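PDB 6LRF: Alr4995 protein from Nostoc sp., which hydrolyses arginine to ornithine, ammonia and carbon dioxide and converts ornithine to proline, as a bifunctional arginine dihydrolase and ornithine cyclodeaminase. Local coordinates for residues T69-L74 / S83-K88; W100-G103 / T107-E110; A120-L125 / F138-D143. All coordinates share one frame; numbering follows the deposited sequence.

Overall arrangement
All three contacts lie in the guanidine-modifying part of the chain, on one side of the subunit's centre, and follow one another in the order 1, 2, 3. Contact 1 is the middle one: its centre is about 9 Å from that of contact 3 and about 13 Å from that of contact 2, whereas the centres of contacts 2 and 3 are about 18 Å apart. Contacts 1 and 2 reach the same three-stranded sheet (73-76, 79-82, 107-109) and meet where Phe101 packs on Ala72. Ala120 and Gly121 make probable backbone hydrogen bonds to contact 1, so contact 1 ties the small sheet to the loops of contact 3, while contact 2 lies further out in the same domain.

Contact 1: residues T69-L74 / S83-K88; sequences TANAGL and SRFLHK
Gly73 and Ser83 bring their CA atoms within 4.5 Å of each other at the open end of the hairpin formed by strands 73-76 and 79-82. A 3-10 turn at 69-71, closed by Ala72 N on Thr69 O, leads into the first strand, while Ser83 leaves the second. Ser83 N donates a nearly straight hydrogen bond to Ala72 O (3.1 Å, 165° at the hydrogen), and a water donates both to this carbonyl and to Ser83 O. The serine side chain takes the preceding carbonyl: OG donates to Asn71 O at 2.5 Å, coming from above the carbonyl plane. Because OG stands beside its own backbone N (chi1 -73°), Ser83 can serve two successive carbonyls at once. The end of the Phe85 ring closes on the same residue, Asn71, with CE1 3.5 Å from Asn71 CB and CZ 3.3 Å from Asn71 O, while Ser83 CB lies over one face of the ring, toward its margin. The Asn71 amide leads away, bonding to Arg90 and to the backbone of Glu118. Ala72 packs against Phe97 and Phe101 of helix 93-103 and Leu267 of strand 267-268, and Phe85 against Arg90 of helix 88-91.

Contact 2: residues W100-G103 / T107-E110; sequences WFEG and TVYE
Val108 meets the last part of helix 93-103 through a single methyl, CG2, which touches both Phe101 and Glu102. The methyl lies 3.7 Å from Phe101 CB and 3.6 Å from Glu102 CG, and these two carbons hold it between consecutive helical side chains. The valine has CG1 anti to its backbone N (chi1 175°), which leaves CG2 beside that N and directed at the helix. No hydrogen bond crosses here; the backbones stay apart, with the CA atoms of Glu102 and Val108 6.8 Å from each other. The buried part of the contact is the Phe101 side. Phe101 presents only its CB to the valine, while its ring leads away to pack on Ala72, and Val108 also rests on Val80 of the adjacent strand.

The Glu102 side is equally close at CG but open to solvent at its carboxylate. The Glu102 side chain crosses Val108 at about a right angle, its methylene CG lying against the methyl while the extended chain carries the carboxylate beyond it. Glu102 OE2 and Glu110 OE2 remain 6.5 Å apart, and any repulsion between them is probably eased by Lys98, which forms a salt bridge with Glu110. Thus the aliphatic part of an exposed glutamate covers the outer edge of a small apolar contact. Helix 93-103 links the neighbouring parallel strands 79-82 and 107-109, forming a beta-alpha-beta crossover in which Val108 is packed under the helix, consistent with the alpha/beta propeller fold of guanidine-modifying enzymes.

Contact 3: residues A120-L125 / F138-D143; sequences AGDALL and FRSELD
Asp122 OD2 takes both the hydroxyl and the backbone N-H of Ser140. Ser140 OG donates at 2.6 Å to the anti lone pair of OD2, the one turned away from OD1, whereas Ser140 N, at 3.1 Å, meets OD2 nearly along its C-O axis with a bent 144° angle at the hydrogen. A water adds a third donor, lying 2.8 Å from Asp122 OD2 and accepting in turn from Arg139 N at 2.9 Å. The other carboxylate oxygen, OD1, accepts from the backbone of Leu169, so the group is held at both oxygens and its rotation is largely fixed. Ser140 OG stands beside its own N (chi1 -53°), which brings its two donors to the same oxygen, and OG in turn accepts from Glu118 N. Replacing Asp122 with an alanine would probably leave Ser140 and its water without their acceptor, and the turn at Ser140 less firmly held. Packing across the contact is slight: Arg139 CB lies 3.6 Å from Asp122 OD2, while its guanidinium group leads away to a salt bridge with Glu118. Asp122 directly precedes strand 123-125, whose antiparallel partner 132-136 leads into the serine loop; beyond it, ahead of helix 145-152, Asp143 forms a salt bridge with Arg325 of the second subunit.

Contact 1: residues T69-L74 / S83-K88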
loop_
_atom_site.group_PDB
_atom_site.type_symbol
_atom_site.label_atom_id
_atom_site.label_comp_id
_atom_site.label_asym_id
_atom_site.label_seq_id
_atom_site.Cartn_x
_atom_site.Cartn_y
_atom_site.Cartn_z
ATOM N N THR B 69 -25.933 38.074 27.410
ATOM C CA THR B 69 -26.494 37.908 28.750
ATOM C C THR B 69 -26.864 36.464 29.078
ATOM O O THR B 69 -26.996 36.135 30.249
ATOM C CB THR B 69 -27.749 38.777 28.935
ATOM O OG1 THR B 69 -28.672 38.497 27.876
ATOM C CG2 THR B 69 -27.385 40.261 28.926
ATOM N N ALA B 70 -27.041 35.610 28.059
ATOM C CA ALA B 70 -27.237 34.173 28.286
ATOM C C ALA B 70 -26.189 33.647 29.264
ATOM O O ALA B 70 -26.472 32.782 30.109
ATOM C CB ALA B 70 -27.180 33.384 26.965
ATOM N N ASN B 71 -24.986 34.205 29.179
ATOM C CA ASN B 71 -23.879 33.757 30.018
ATOM C C ASN B 71 -23.756 34.495 31.339
ATOM O O ASN B 71 -22.817 34.269 32.064
ATOM C CB ASN B 71 -22.554 33.884 29.260
ATOM C CG ASN B 71 -22.610 33.242 27.884
ATOM O OD1 ASN B 71 -22.410 33.908 26.869
ATOM N ND2 ASN B 71 -22.912 31.946 27.846
ATOM N N ALA B 72 -24.685 35.384 31.653
ATOM C CA ALA B 72 -24.603 36.099 32.927
ATOM C C ALA B 72 -24.638 35.123 34.101
ATOM O O ALA B 72 -23.924 35.280 35.088
ATOM C CB ALA B 72 -25.752 37.123 33.047
ATOM N N GLY B 73 -25.484 34.109 33.976
ATOM C CA GLY B 73 -25.633 33.109 35.005
ATOM C C GLY B 73 -26.864 32.280 34.688
ATOM O O GLY B 73 -27.448 32.400 33.617
ATOM N N LEU B 74 -27.270 31.455 35.638
ATOM C CA LEU B 74 -28.361 30.521 35.428
ATOM C C LEU B 74 -29.446 30.794 36.447
ATOM O O LEU B 74 -29.183 30.784 37.647
ATOM C CB LEU B 74 -27.854 29.081 35.560
ATOM C CG LEU B 74 -28.959 28.031 35.662
ATOM C CD1 LEU B 74 -29.732 27.968 34.370
ATOM C CD2 LEU B 74 -28.348 26.697 35.992
ATOM N N SER B 83 -22.352 33.063 36.622
ATOM C CA SER B 83 -21.281 32.524 35.798
ATOM C C SER B 83 -19.906 32.861 36.349
ATOM O O SER B 83 -19.669 33.970 36.852
ATOM C CB SER B 83 -21.392 33.031 34.366
ATOM O OG SER B 83 -22.484 32.403 33.710
ATOM N N ARG B 84 -19.016 31.877 36.274
ATOM C CA ARG B 84 -17.591 32.108 36.417
ATOM C C ARG B 84 -16.935 31.793 35.059
ATOM O O ARG B 84 -16.878 30.628 34.647
ATOM C CB ARG B 84 -17.005 31.251 37.542
ATOM C CG ARG B 84 -15.482 31.395 37.738
ATOM C CD ARG B 84 -15.038 32.853 37.817
ATOM N NE ARG B 84 -13.599 32.992 38.059
ATOM C CZ ARG B 84 -12.951 34.156 38.121
ATOM N NH1 ARG B 84 -11.641 34.181 38.347
ATOM N NH2 ARG B 84 -13.610 35.300 37.955
ATOM N N PHE B 85 -16.483 32.822 34.344
ATOM C CA PHE B 85 -16.004 32.613 32.971
ATOM C C PHE B 85 -14.615 31.972 32.973
ATOM O O PHE B 85 -13.804 32.231 33.856
ATOM C CB PHE B 85 -15.976 33.929 32.169
ATOM C CG PHE B 85 -17.346 34.478 31.851
ATOM C CD1 PHE B 85 -18.041 34.046 30.729
ATOM C CD2 PHE B 85 -17.945 35.422 32.683
ATOM C CE1 PHE B 85 -19.307 34.553 30.422
ATOM C CE2 PHE B 85 -19.215 35.934 32.394
ATOM C CZ PHE B 85 -19.900 35.499 31.260
ATOM N N LEU B 86 -14.372 31.117 31.983
ATOM C CA LEU B 86 -13.071 30.489 31.790
ATOM C C LEU B 86 -12.022 31.525 31.392
ATOM O O LEU B 86 -10.973 31.620 32.008
ATOM C CB LEU B 86 -13.166 29.398 30.718
ATOM C CG LEU B 86 -11.863 28.757 30.232
ATOM C CD1 LEU B 86 -11.214 27.979 31.354
ATOM C CD2 LEU B 86 -12.156 27.851 29.046
ATOM N N HIS B 87 -12.340 32.306 30.365
ATOM C CA HIS B 87 -11.413 33.269 29.787
ATOM C C HIS B 87 -11.444 34.612 30.477
ATOM O O HIS B 87 -12.519 35.181 30.697
ATOM C CB HIS B 87 -11.716 33.462 28.304
ATOM C CG HIS B 87 -11.430 32.253 27.471
ATOM N ND1 HIS B 87 -12.425 31.482 26.908
ATOM C CD2 HIS B 87 -10.262 31.675 27.118
ATOM C CE1 HIS B 87 -11.881 30.487 26.231
ATOM N NE2 HIS B 87 -10.568 30.585 26.340
ATOM N N LYS B 88 -10.260 35.132 30.782
ATOM C CA LYS B 88 -10.117 36.421 31.447
ATOM C C LYS B 88 -10.805 37.565 30.682
ATOM O O LYS B 88 -11.183 38.571 31.279
ATOM C CB LYS B 88 -8.630 36.736 31.651
ATOM C CG LYS B 88 -7.791 36.589 30.373
ATOM C CD LYS B 88 -6.279 36.710 30.637
ATOM C CE LYS B 88 -5.467 35.966 29.567
ATOM N NZ LYS B 88 -4.054 35.704 29.977
HETATM O O HOH W 1 -21.501 36.359 35.713
#

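Contact 2: residues W100-G103 / T107-E110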
loop_
_atom_site.group_PDB
_atom_site.type_symbol
_atom_site.label_atom_id
_atom_site.label_comp_id
_atom_site.label_asym_id
_atom_site.label_seq_id
_atom_site.Cartn_x
_atom_site.Cartn_y
_atom_site.Cartn_z
ATOM N N TRP B 100 -26.577 43.389 38.562
ATOM C CA TRP B 100 -27.941 43.338 38.070
ATOM C C TRP B 100 -28.767 42.321 38.864
ATOM O O TRP B 100 -29.885 42.615 39.274
ATOM C CB TRP B 100 -27.997 43.014 36.573
ATOM C CG TRP B 100 -29.404 43.169 36.062
ATOM C CD1 TRP B 100 -29.967 44.298 35.508
ATOM C CD2 TRP B 100 -30.444 42.183 36.102
ATOM N NE1 TRP B 100 -31.281 44.058 35.188
ATOM C CE2 TRP B 100 -31.602 42.773 35.546
ATOM C CE3 TRP B 100 -30.509 40.862 36.553
ATOM C CZ2 TRP B 100 -32.809 42.084 35.428
ATOM C CZ3 TRP B 100 -31.709 40.179 36.437
ATOM C CH2 TRP B 100 -32.843 40.791 35.876
ATOM N N PHE B 101 -28.220 41.134 39.090
ATOM C CA PHE B 101 -28.988 40.078 39.742
ATOM C C PHE B 101 -29.390 40.492 41.156
ATOM O O PHE B 101 -30.562 40.363 41.540
ATOM C CB PHE B 101 -28.200 38.763 39.782
ATOM C CG PHE B 101 -28.182 38.016 38.469
ATOM C CD1 PHE B 101 -29.368 37.737 37.797
ATOM C CD2 PHE B 101 -26.980 37.582 37.916
ATOM C CE1 PHE B 101 -29.366 37.053 36.600
ATOM C CE2 PHE B 101 -26.969 36.891 36.702
ATOM C CZ PHE B 101 -28.157 36.626 36.050
ATOM N N GLU B 102 -28.420 40.985 41.924
ATOM C CA GLU B 102 -28.671 41.358 43.309
ATOM C C GLU B 102 -29.638 42.542 43.407
ATOM O O GLU B 102 -30.519 42.546 44.257
ATOM C CB GLU B 102 -27.352 41.637 44.022
ATOM C CG GLU B 102 -26.654 40.330 44.372
ATOM C CD GLU B 102 -25.369 40.487 45.167
ATOM O OE1 GLU B 102 -24.708 41.545 45.067
ATOM O OE2 GLU B 102 -25.020 39.525 45.893
ATOM N N GLY B 103 -29.517 43.503 42.500
ATOM C CA GLY B 103 -30.432 44.632 42.456
ATOM C C GLY B 103 -31.818 44.258 41.963
ATOM O O GLY B 103 -32.737 45.071 41.991
ATOM N N THR B 107 -31.224 35.642 44.874
ATOM C CA THR B 107 -30.223 35.066 45.759
ATOM C C THR B 107 -29.109 34.504 44.865
ATOM O O THR B 107 -29.335 33.567 44.098
ATOM C CB THR B 107 -30.847 33.979 46.657
ATOM O OG1 THR B 107 -31.959 34.544 47.361
ATOM C CG2 THR B 107 -29.843 33.406 47.647
ATOM N N VAL B 108 -27.921 35.100 44.961
ATOM C CA VAL B 108 -26.827 34.839 44.034
ATOM C C VAL B 108 -25.808 33.880 44.640
ATOM O O VAL B 108 -25.232 34.141 45.700
ATOM C CB VAL B 108 -26.112 36.144 43.621
ATOM C CG1 VAL B 108 -24.909 35.841 42.747
ATOM C CG2 VAL B 108 -27.070 37.077 42.888
ATOM N N TYR B 109 -25.606 32.755 43.967
ATOM C CA TYR B 109 -24.598 31.793 44.383
ATOM C C TYR B 109 -23.399 31.889 43.464
ATOM O O TYR B 109 -23.549 32.105 42.258
ATOM C CB TYR B 109 -25.150 30.380 44.364
ATOM C CG TYR B 109 -26.250 30.160 45.349
ATOM C CD1 TYR B 109 -27.578 30.298 44.979
ATOM C CD2 TYR B 109 -25.965 29.828 46.653
ATOM C CE1 TYR B 109 -28.599 30.096 45.892
ATOM C CE2 TYR B 109 -26.969 29.622 47.569
ATOM C CZ TYR B 109 -28.281 29.749 47.186
ATOM O OH TYR B 109 -29.275 29.538 48.112
ATOM N N GLU B 110 -22.214 31.728 44.035
ATOM C CA GLU B 110 -20.995 31.863 43.262
ATOM C C GLU B 110 -20.156 30.616 43.416
ATOM O O GLU B 110 -20.014 30.100 44.526
ATOM C CB GLU B 110 -20.210 33.083 43.711
ATOM C CG GLU B 110 -20.906 34.384 43.425
ATOM C CD GLU B 110 -20.106 35.549 43.939
ATOM O OE1 GLU B 110 -19.639 35.474 45.096
ATOM O OE2 GLU B 110 -19.921 36.523 43.186
#

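Contact 3: residues A120-L125 / F138-D143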
loop_
_atom_site.group_PDB
_atom_site.type_symbol
_atom_site.label_atom_id
_atom_site.label_comp_id
_atom_site.label_asym_id
_atom_site.label_seq_id
_atom_site.Cartn_x
_atom_site.Cartn_y
_atom_site.Cartn_z
ATOM N N ALA B 120 -26.753 30.202 31.603
ATOM C CA ALA B 120 -27.804 29.536 30.847
ATOM C C ALA B 120 -27.305 29.197 29.447
ATOM O O ALA B 120 -27.915 28.401 28.737
ATOM C CB ALA B 120 -29.070 30.406 30.786
ATOM N N GLY B 121 -26.192 29.805 29.050
ATOM C CA GLY B 121 -25.534 29.425 27.812
ATOM C C GLY B 121 -25.013 27.988 27.815
ATOM O O GLY B 121 -24.853 27.401 26.752
ATOM N N ASP B 122 -24.759 27.429 29.001
ATOM C CA ASP B 122 -24.272 26.050 29.149
ATOM C C ASP B 122 -25.210 25.175 29.967
ATOM O O ASP B 122 -24.898 24.012 30.235
ATOM C CB ASP B 122 -22.885 26.008 29.805
ATOM C CG ASP B 122 -21.772 25.577 28.830
ATOM O OD1 ASP B 122 -22.090 25.180 27.686
ATOM O OD2 ASP B 122 -20.581 25.615 29.217
ATOM N N ALA B 123 -26.342 25.723 30.388
ATOM C CA ALA B 123 -27.295 24.943 31.162
ATOM C C ALA B 123 -28.710 25.389 30.846
ATOM O O ALA B 123 -29.090 26.533 31.135
ATOM C CB ALA B 123 -27.016 25.063 32.632
ATOM N N LEU B 124 -29.489 24.493 30.244
ATOM C CA LEU B 124 -30.835 24.843 29.807
ATOM C C LEU B 124 -31.906 24.038 30.510
ATOM O O LEU B 124 -31.830 22.811 30.605
ATOM C CB LEU B 124 -30.961 24.660 28.306
ATOM C CG LEU B 124 -30.120 25.695 27.573
ATOM C CD1 LEU B 124 -30.101 25.404 26.103
ATOM C CD2 LEU B 124 -30.719 27.064 27.825
ATOM N N LEU B 125 -32.916 24.740 30.996
ATOM C CA LEU B 125 -34.020 24.102 31.699
ATOM C C LEU B 125 -34.969 23.385 30.746
ATOM O O LEU B 125 -35.272 23.869 29.662
ATOM C CB LEU B 125 -34.800 25.137 32.510
ATOM C CG LEU B 125 -34.076 25.669 33.745
ATOM C CD1 LEU B 125 -34.714 26.985 34.219
ATOM C CD2 LEU B 125 -34.085 24.629 34.864
ATOM N N PHE B 138 -16.001 22.323 27.088
ATOM C CA PHE B 138 -15.192 23.453 26.628
ATOM C C PHE B 138 -15.159 24.613 27.613
ATOM O O PHE B 138 -14.101 25.161 27.912
ATOM C CB PHE B 138 -15.713 23.965 25.278
ATOM C CG PHE B 138 -15.536 22.985 24.157
ATOM C CD1 PHE B 138 -14.279 22.766 23.606
ATOM C CD2 PHE B 138 -16.619 22.276 23.651
ATOM C CE1 PHE B 138 -14.109 21.862 22.573
ATOM C CE2 PHE B 138 -16.445 21.366 22.624
ATOM C CZ PHE B 138 -15.184 21.168 22.085
ATOM N N ARG B 139 -16.325 25.001 28.107
ATOM C CA ARG B 139 -16.413 26.182 28.953
ATOM C C ARG B 139 -16.716 25.802 30.399
ATOM O O ARG B 139 -15.876 25.984 31.283
ATOM C CB ARG B 139 -17.466 27.146 28.400
ATOM C CG ARG B 139 -17.028 27.831 27.092
ATOM C CD ARG B 139 -15.740 28.658 27.273
ATOM N NE ARG B 139 -15.404 29.394 26.053
ATOM C CZ ARG B 139 -15.953 30.555 25.688
ATOM N NH1 ARG B 139 -16.874 31.142 26.450
ATOM N NH2 ARG B 139 -15.582 31.131 24.553
ATOM N N SER B 140 -17.899 25.252 30.642
ATOM C CA SER B 140 -18.247 24.819 31.985
ATOM C C SER B 140 -17.625 23.475 32.340
ATOM O O SER B 140 -17.642 22.551 31.544
ATOM C CB SER B 140 -19.765 24.735 32.135
ATOM O OG SER B 140 -20.357 25.960 31.734
ATOM N N GLU B 141 -17.115 23.383 33.558
ATOM C CA GLU B 141 -16.543 22.163 34.110
ATOM C C GLU B 141 -17.600 21.201 34.608
ATOM O O GLU B 141 -18.630 21.605 35.165
ATOM C CB GLU B 141 -15.606 22.500 35.267
ATOM C CG GLU B 141 -14.304 23.130 34.843
ATOM C CD GLU B 141 -13.262 22.106 34.403
ATOM O OE1 GLU B 141 -13.407 20.905 34.738
ATOM O OE2 GLU B 141 -12.293 22.515 33.727
ATOM N N LEU B 142 -17.319 19.923 34.421
ATOM C CA LEU B 142 -18.181 18.845 34.875
ATOM C C LEU B 142 -18.468 18.969 36.367
ATOM O O LEU B 142 -19.600 18.740 36.827
ATOM C CB LEU B 142 -17.522 17.496 34.555
ATOM C CG LEU B 142 -18.266 16.252 35.036
ATOM C CD1 LEU B 142 -19.679 16.227 34.457
ATOM C CD2 LEU B 142 -17.469 14.993 34.629
ATOM N N ASP B 143 -17.452 19.372 37.122
ATOM C CA ASP B 143 -17.597 19.518 38.567
ATOM C C ASP B 143 -18.531 20.672 39.025
ATOM O O ASP B 143 -18.872 20.753 40.202
ATOM C CB ASP B 143 -16.221 19.702 39.192
ATOM C CG ASP B 143 -15.465 18.391 39.333
ATOM O OD1 ASP B 143 -16.084 17.320 39.137
ATOM O OD2 ASP B 143 -14.252 18.434 39.655
HETATM O O HOH W 2 -18.972 24.065 27.449
#